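Local coordinates for flagellar motor switch protein FliG (Thermotoga maritima, PDB 3AJC) that probably forms part of the switch complex at the base of the flagellar basal body that helps set the direction of flagellar rotation, at residues E69-R72 against N73-K77; M129-F132 against E133-L136; A200-K203 against I204-I208. One frame throughout, in Å; residues are numbered along the deposited sequence.

Contact 1 of 3, residues E69-R72 against N73-K77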
# COMPACT_ATOMS: atom_id res chain seq x y z
N GLU A 69 21.11 10.81 8.03
CA GLU A 69 20.61 10.47 6.71
C GLU A 69 19.49 11.43 6.28
O GLU A 69 19.41 11.83 5.12
CB GLU A 69 20.11 9.03 6.71
CG GLU A 69 19.53 8.56 5.39
CD GLU A 69 20.23 7.32 4.89
OE1 GLU A 69 21.29 7.44 4.24
OE2 GLU A 69 19.72 6.21 5.16
N ILE A 70 18.63 11.79 7.22
CA ILE A 70 17.54 12.71 6.95
C ILE A 70 18.13 14.07 6.59
O ILE A 70 17.76 14.69 5.59
CB ILE A 70 16.62 12.86 8.20
CG1 ILE A 70 15.94 11.52 8.49
CG2 ILE A 70 15.60 13.96 7.99
CD1 ILE A 70 15.24 11.44 9.81
N GLU A 71 19.07 14.52 7.41
CA GLU A 71 19.74 15.80 7.20
C GLU A 71 20.40 15.88 5.83
O GLU A 71 20.30 16.90 5.15
CB GLU A 71 20.77 16.01 8.32
CG GLU A 71 21.65 17.24 8.16
CD GLU A 71 22.46 17.52 9.41
OE1 GLU A 71 23.03 16.57 9.98
OE2 GLU A 71 22.53 18.70 9.82
N ARG A 72 21.07 14.80 5.43
CA ARG A 72 21.76 14.73 4.14
C ARG A 72 20.79 14.73 2.96
O ARG A 72 20.94 15.53 2.04
CB ARG A 72 22.63 13.46 4.07
CG ARG A 72 24.13 13.71 4.18
CD ARG A 72 24.92 12.39 4.13
NE ARG A 72 24.86 11.65 5.40
CZ ARG A 72 24.88 10.33 5.49
NH1 ARG A 72 24.94 9.59 4.39
NH2 ARG A 72 24.83 9.73 6.67
N ASN A 73 19.81 13.84 3.00
CA ASN A 73 18.83 13.75 1.93
C ASN A 73 18.08 15.06 1.74
O ASN A 73 17.78 15.45 0.61
CB ASN A 73 17.83 12.62 2.21
CG ASN A 73 18.41 11.25 1.93
OD1 ASN A 73 18.71 10.92 0.78
ND2 ASN A 73 18.59 10.46 2.98
N LEU A 74 17.79 15.73 2.85
CA LEU A 74 17.08 17.00 2.78
C LEU A 74 17.95 18.00 2.02
O LEU A 74 17.50 18.65 1.08
CB LEU A 74 16.79 17.53 4.19
CG LEU A 74 16.00 18.84 4.25
CD1 LEU A 74 14.66 18.68 3.54
CD2 LEU A 74 15.79 19.25 5.69
N GLU A 75 19.21 18.11 2.43
CA GLU A 75 20.14 19.03 1.78
C GLU A 75 20.22 18.82 0.28
O GLU A 75 20.27 19.78 -0.48
CB GLU A 75 21.53 18.88 2.40
CG GLU A 75 21.59 19.39 3.81
CD GLU A 75 22.93 19.18 4.46
OE1 GLU A 75 23.31 18.01 4.67
OE2 GLU A 75 23.59 20.19 4.77
N LYS A 76 20.24 17.56 -0.16
CA LYS A 76 20.32 17.29 -1.59
C LYS A 76 19.16 17.94 -2.33
O LYS A 76 19.37 18.78 -3.20
CB LYS A 76 20.33 15.77 -1.84
CG LYS A 76 21.53 15.04 -1.25
CD LYS A 76 21.73 13.69 -1.91
CE LYS A 76 22.10 13.86 -3.37
NZ LYS A 76 22.24 12.56 -4.06
N LYS A 77 17.94 17.57 -1.97
CA LYS A 77 16.73 18.11 -2.61
C LYS A 77 16.67 19.64 -2.63
O LYS A 77 16.15 20.23 -3.59
CB LYS A 77 15.50 17.55 -1.90
CG LYS A 77 15.40 16.04 -1.97
CD LYS A 77 14.39 15.47 -1.00
CE LYS A 77 14.51 13.95 -0.95
NZ LYS A 77 13.64 13.33 0.09
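Glu-69 O is gripped twice by Asn-73, once by its main chain and once by its side chain. The backbone N of Asn-73 stands 2.9 Å from Glu-69 O and aims its hydrogen almost straight at it, 171° at the proton, as one rung of the i+4 to i ladder that continues from Leu-74 to Ile-70, Glu-75 to Glu-71 and Lys-76 to Arg-72. The amide adds a second hold: Asn-73 ND2 lies only 2.7 Å from Glu-69 O, yet its N-H is bent to 127°, and the bond is weak. What brings the amide there is the first torsion of Asn-73, with CG beside its own N and opposite the carbonyl carbon (chi1 -77°), which folds the group back along the helix. There it runs alongside the side chain of Glu-69, ND2 coming 3.2 Å from Glu-69 CG. Amide and carboxylate are turned well apart, and the carboxylate has its own partner, OE2 bonding to Thr-65 OG1.

Glu-71 and Glu-75 lie side by side, pointing the same way, and Glu-75 CG packs 3.1 Å from Glu-71 O. The charged ends keep their distance, with Glu-71 OE2 5.3 Å from Glu-75 OE1. Glu-71 OE1 makes a salt bridge to Lys-68, which probably softens the like-charge pairing. Bent at chi3, Arg-72 swings back one turn (i to i+3) and brings one guanidinium face near Glu-69 CA, off toward its rim, 4.2 Å from the plane.

The Glu-69/Asn-73 and Glu-71/Glu-75 pairs are i to i+4 side-chain packing on the surface of helix 67-79 in the FliG middle domain; the side chain of Glu-69 lies about 8 Å from that of Arg-58, part of the EHPQR motif, important for interaction with FliM.

Contact 2 of 3, residues M129-F132 against E133-L136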
# COMPACT_ATOMS: atom_id res chain seq x y z
N MET A 129 -1.12 -0.82 4.63
CA MET A 129 -1.44 -2.00 3.83
C MET A 129 -2.91 -2.09 3.39
O MET A 129 -3.28 -2.93 2.57
CB MET A 129 -1.08 -3.27 4.60
CG MET A 129 0.41 -3.62 4.57
SD MET A 129 0.80 -5.01 5.65
CE MET A 129 0.11 -6.41 4.68
N PHE A 130 -3.74 -1.22 3.96
CA PHE A 130 -5.17 -1.18 3.66
C PHE A 130 -5.43 -1.02 2.16
O PHE A 130 -4.93 -0.09 1.54
CB PHE A 130 -5.81 -0.01 4.42
CG PHE A 130 -7.31 -0.10 4.54
CD1 PHE A 130 -7.89 -0.77 5.60
CD2 PHE A 130 -8.13 0.46 3.57
CE1 PHE A 130 -9.27 -0.90 5.70
CE2 PHE A 130 -9.52 0.33 3.65
CZ PHE A 130 -10.09 -0.35 4.72
N VAL A 131 -6.19 -1.95 1.58
CA VAL A 131 -6.54 -1.84 0.17
C VAL A 131 -8.04 -1.59 0.09
O VAL A 131 -8.76 -1.75 1.07
CB VAL A 131 -6.20 -3.12 -0.65
CG1 VAL A 131 -4.68 -3.31 -0.69
CG2 VAL A 131 -6.91 -4.34 -0.07
N PHE A 132 -8.52 -1.21 -1.09
CA PHE A 132 -9.93 -0.90 -1.23
C PHE A 132 -10.88 -2.00 -0.77
O PHE A 132 -11.87 -1.71 -0.11
CB PHE A 132 -10.26 -0.52 -2.68
CG PHE A 132 -11.56 0.21 -2.82
CD1 PHE A 132 -11.74 1.47 -2.25
CD2 PHE A 132 -12.62 -0.37 -3.52
CE1 PHE A 132 -12.97 2.15 -2.37
CE2 PHE A 132 -13.84 0.30 -3.65
CZ PHE A 132 -14.02 1.56 -3.07
N GLU A 133 -10.57 -3.26 -1.09
CA GLU A 133 -11.44 -4.36 -0.67
C GLU A 133 -11.43 -4.53 0.85
O GLU A 133 -12.33 -5.14 1.40
CB GLU A 133 -11.02 -5.69 -1.33
CG GLU A 133 -11.33 -5.82 -2.82
CD GLU A 133 -12.83 -5.75 -3.14
OE1 GLU A 133 -13.64 -6.35 -2.41
OE2 GLU A 133 -13.18 -5.12 -4.16
N ASP A 134 -10.42 -3.98 1.53
CA ASP A 134 -10.37 -4.09 2.98
C ASP A 134 -11.58 -3.40 3.64
O ASP A 134 -11.88 -3.63 4.81
CB ASP A 134 -9.06 -3.51 3.54
CG ASP A 134 -7.86 -4.44 3.32
OD1 ASP A 134 -8.01 -5.67 3.49
OD2 ASP A 134 -6.76 -3.95 2.99
N ILE A 135 -12.28 -2.56 2.87
CA ILE A 135 -13.46 -1.87 3.38
C ILE A 135 -14.51 -2.89 3.85
O ILE A 135 -15.38 -2.57 4.65
CB ILE A 135 -14.08 -0.94 2.30
CG1 ILE A 135 -13.16 0.26 2.08
CG2 ILE A 135 -15.47 -0.45 2.73
CD1 ILE A 135 -13.53 1.14 0.89
N LEU A 136 -14.40 -4.12 3.35
CA LEU A 136 -15.32 -5.19 3.75
C LEU A 136 -15.03 -5.58 5.21
O LEU A 136 -15.87 -6.17 5.88
CB LEU A 136 -15.15 -6.41 2.85
CG LEU A 136 -15.64 -6.32 1.41
CD1 LEU A 136 -15.22 -7.57 0.64
CD2 LEU A 136 -17.15 -6.14 1.37
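Asp-134 reaches back to Val-131, its carboxylate OD2 taking the hydrogen of Val-131 N in a nearly straight bond (169°) at a modelled 2.5 Å, doubtfully short, met on the anti side and 24° out of the carboxylate plane. The favour is returned by the backbone: Asp-134 N donates to Val-131 O at 2.8 Å, from well above the carbonyl plane, as an i+3 to i bond of the 3-10 turn in the loop between helices 119-128 and 140-147. Ile-135 N to Phe-132 O follows in the same style. One branch of Val-131, CG2, sits 3.1 Å from Asp-134 OD2 and flanks the bonded oxygen.

Asp-134 CB also sits over one face of the Phe-130 ring, toward its rim, in a CH-pi contact, 3.5 Å from the ring centroid, while the carboxylate plane is turned well away from that of the ring. Phe-130 reaches this place with CG swung opposite its backbone N (chi1 -163°), and its CE2 touches Ile-135 CG1, the two side chains crossing at about a right angle.

Further out, the turn is seated against the rest of the FliG C-terminal domain. Phe-130 and Ile-135 rest on Ile-208 of helix 194-213, and Leu-166 of helix 164-171 meets Phe-132, Glu-133 and Ile-135. Glu-133 OE1 bonds to Ser-163 OG. Inside the turn, Ile-135 CD1 ends 3.5 Å from Phe-132 CE1.

Contact 3 of 3, residues A200-K203 against I204-I208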
# COMPACT_ATOMS: atom_id res chain seq x y z
N ALA A 200 -9.29 7.29 -7.48
CA ALA A 200 -10.53 7.47 -6.75
C ALA A 200 -10.47 6.56 -5.52
O ALA A 200 -10.73 7.00 -4.40
CB ALA A 200 -11.74 7.11 -7.64
N GLN A 201 -10.09 5.30 -5.74
CA GLN A 201 -9.98 4.34 -4.64
C GLN A 201 -8.89 4.80 -3.66
O GLN A 201 -9.05 4.74 -2.44
CB GLN A 201 -9.68 2.93 -5.17
CG GLN A 201 -10.84 2.31 -5.98
CD GLN A 201 -10.64 0.84 -6.37
OE1 GLN A 201 -9.53 0.31 -6.32
NE2 GLN A 201 -11.73 0.19 -6.77
N GLN A 202 -7.77 5.27 -4.20
CA GLN A 202 -6.68 5.75 -3.36
C GLN A 202 -7.16 6.90 -2.46
O GLN A 202 -6.80 6.99 -1.29
CB GLN A 202 -5.53 6.25 -4.23
CG GLN A 202 -4.38 6.78 -3.42
CD GLN A 202 -3.50 5.66 -2.90
OE1 GLN A 202 -3.98 4.61 -2.45
NE2 GLN A 202 -2.18 5.89 -2.96
N LYS A 203 -7.98 7.78 -3.05
CA LYS A 203 -8.53 8.93 -2.34
C LYS A 203 -9.40 8.49 -1.16
O LYS A 203 -9.36 9.08 -0.08
CB LYS A 203 -9.38 9.75 -3.30
CG LYS A 203 -8.92 11.17 -3.52
CD LYS A 203 -9.34 11.65 -4.90
CE LYS A 203 -9.06 13.13 -5.09
NZ LYS A 203 -9.33 13.54 -6.51
N ILE A 204 -10.21 7.46 -1.38
CA ILE A 204 -11.08 6.96 -0.33
C ILE A 204 -10.24 6.31 0.76
O ILE A 204 -10.51 6.45 1.95
CB ILE A 204 -12.09 5.94 -0.89
CG1 ILE A 204 -13.01 6.63 -1.91
CG2 ILE A 204 -12.87 5.30 0.26
CD1 ILE A 204 -14.17 5.75 -2.44
N ILE A 205 -9.20 5.59 0.34
CA ILE A 205 -8.30 4.92 1.26
C ILE A 205 -7.62 5.95 2.15
O ILE A 205 -7.46 5.73 3.35
CB ILE A 205 -7.23 4.11 0.51
CG1 ILE A 205 -7.88 2.87 -0.13
CG2 ILE A 205 -6.10 3.70 1.47
CD1 ILE A 205 -6.96 2.08 -1.02
N ASN A 206 -7.20 7.06 1.56
CA ASN A 206 -6.55 8.11 2.34
C ASN A 206 -7.53 8.65 3.39
O ASN A 206 -7.13 8.94 4.52
CB ASN A 206 -6.06 9.24 1.42
CG ASN A 206 -4.94 8.79 0.50
OD1 ASN A 206 -4.16 7.91 0.85
ND2 ASN A 206 -4.85 9.40 -0.67
N ILE A 207 -8.80 8.78 3.01
CA ILE A 207 -9.82 9.25 3.94
C ILE A 207 -9.88 8.29 5.13
O ILE A 207 -9.95 8.71 6.28
CB ILE A 207 -11.23 9.29 3.26
CG1 ILE A 207 -11.27 10.43 2.23
CG2 ILE A 207 -12.32 9.46 4.31
CD1 ILE A 207 -12.59 10.51 1.50
N ILE A 208 -9.84 6.99 4.84
CA ILE A 208 -9.88 5.96 5.88
C ILE A 208 -8.64 6.03 6.77
O ILE A 208 -8.73 5.98 8.00
CB ILE A 208 -10.00 4.57 5.23
CG1 ILE A 208 -11.39 4.43 4.58
CG2 ILE A 208 -9.75 3.46 6.26
CD1 ILE A 208 -11.55 3.22 3.66
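With CG1 beside the backbone N in each case, chi1 near -70°, Ile-204, Ile-205 and Ile-207 all lean back onto the carbonyls of Ala-200, Gln-201 and Lys-203, one turn earlier in helix 194-213 of the FliG C-terminal domain. Ile-205 CG1 comes nearest, 3.2 Å from Gln-201 O, and the same carbonyl accepts Ile-205 N at 2.9 Å. Each isoleucine therefore covers the oxygen that its own N-H bonds, shielding the i+4 to i ladder with methylene and methyl groups.

Asn-206 does likewise with a polar group. Its CG lies 3.1 Å from Gln-202 O, but ND2 meets that oxygen at a poor angle and makes no hydrogen bond; the hydrogen bond to Gln-202 O comes from Asn-206 N, at 2.9 Å. The amide also touches the CG of Gln-202. The Gln-202 chain bends at chi2; the two side chains cross at a slant, their amide planes 51° apart. A glycine in place of Asn-206 would probably lay bare one side of Gln-202 O and leave the Gln-202 side chain more able to turn.

Faces of the helix differ in setting. Ala-200 and Ile-204 pack on helix 152-159, and Gln-201 NE2 bonds to Ala-158 O and Gly-161 O. Gln-202 OE1 sits 4.2 Å from Ile-205 CD1.

Contacts 2 and 3 belong together: their centres are about 10 Å apart, both in the FliG C-terminal domain, and the loop and 3-10 turn of 129-136 pack Phe-130, Phe-132 and Ile-135 against helix 194-213, Phe-130 CE2 lying 3.5 Å from Ile-208 CD1. Contact 1 is separate, in the middle domain, its nearest atoms about 21 Å from contact 2 and about 18 Å from contact 3. Contact 1 lies at the surface and contacts 2 and 3 are partly buried; the side chains differ accordingly, charged and amide groups in contact 1, more apolar packing in contacts 2 and 3. Contacts 1 and 3 share i+4 helical bonding; contact 2 relies on i+3 bonds and an aspartate.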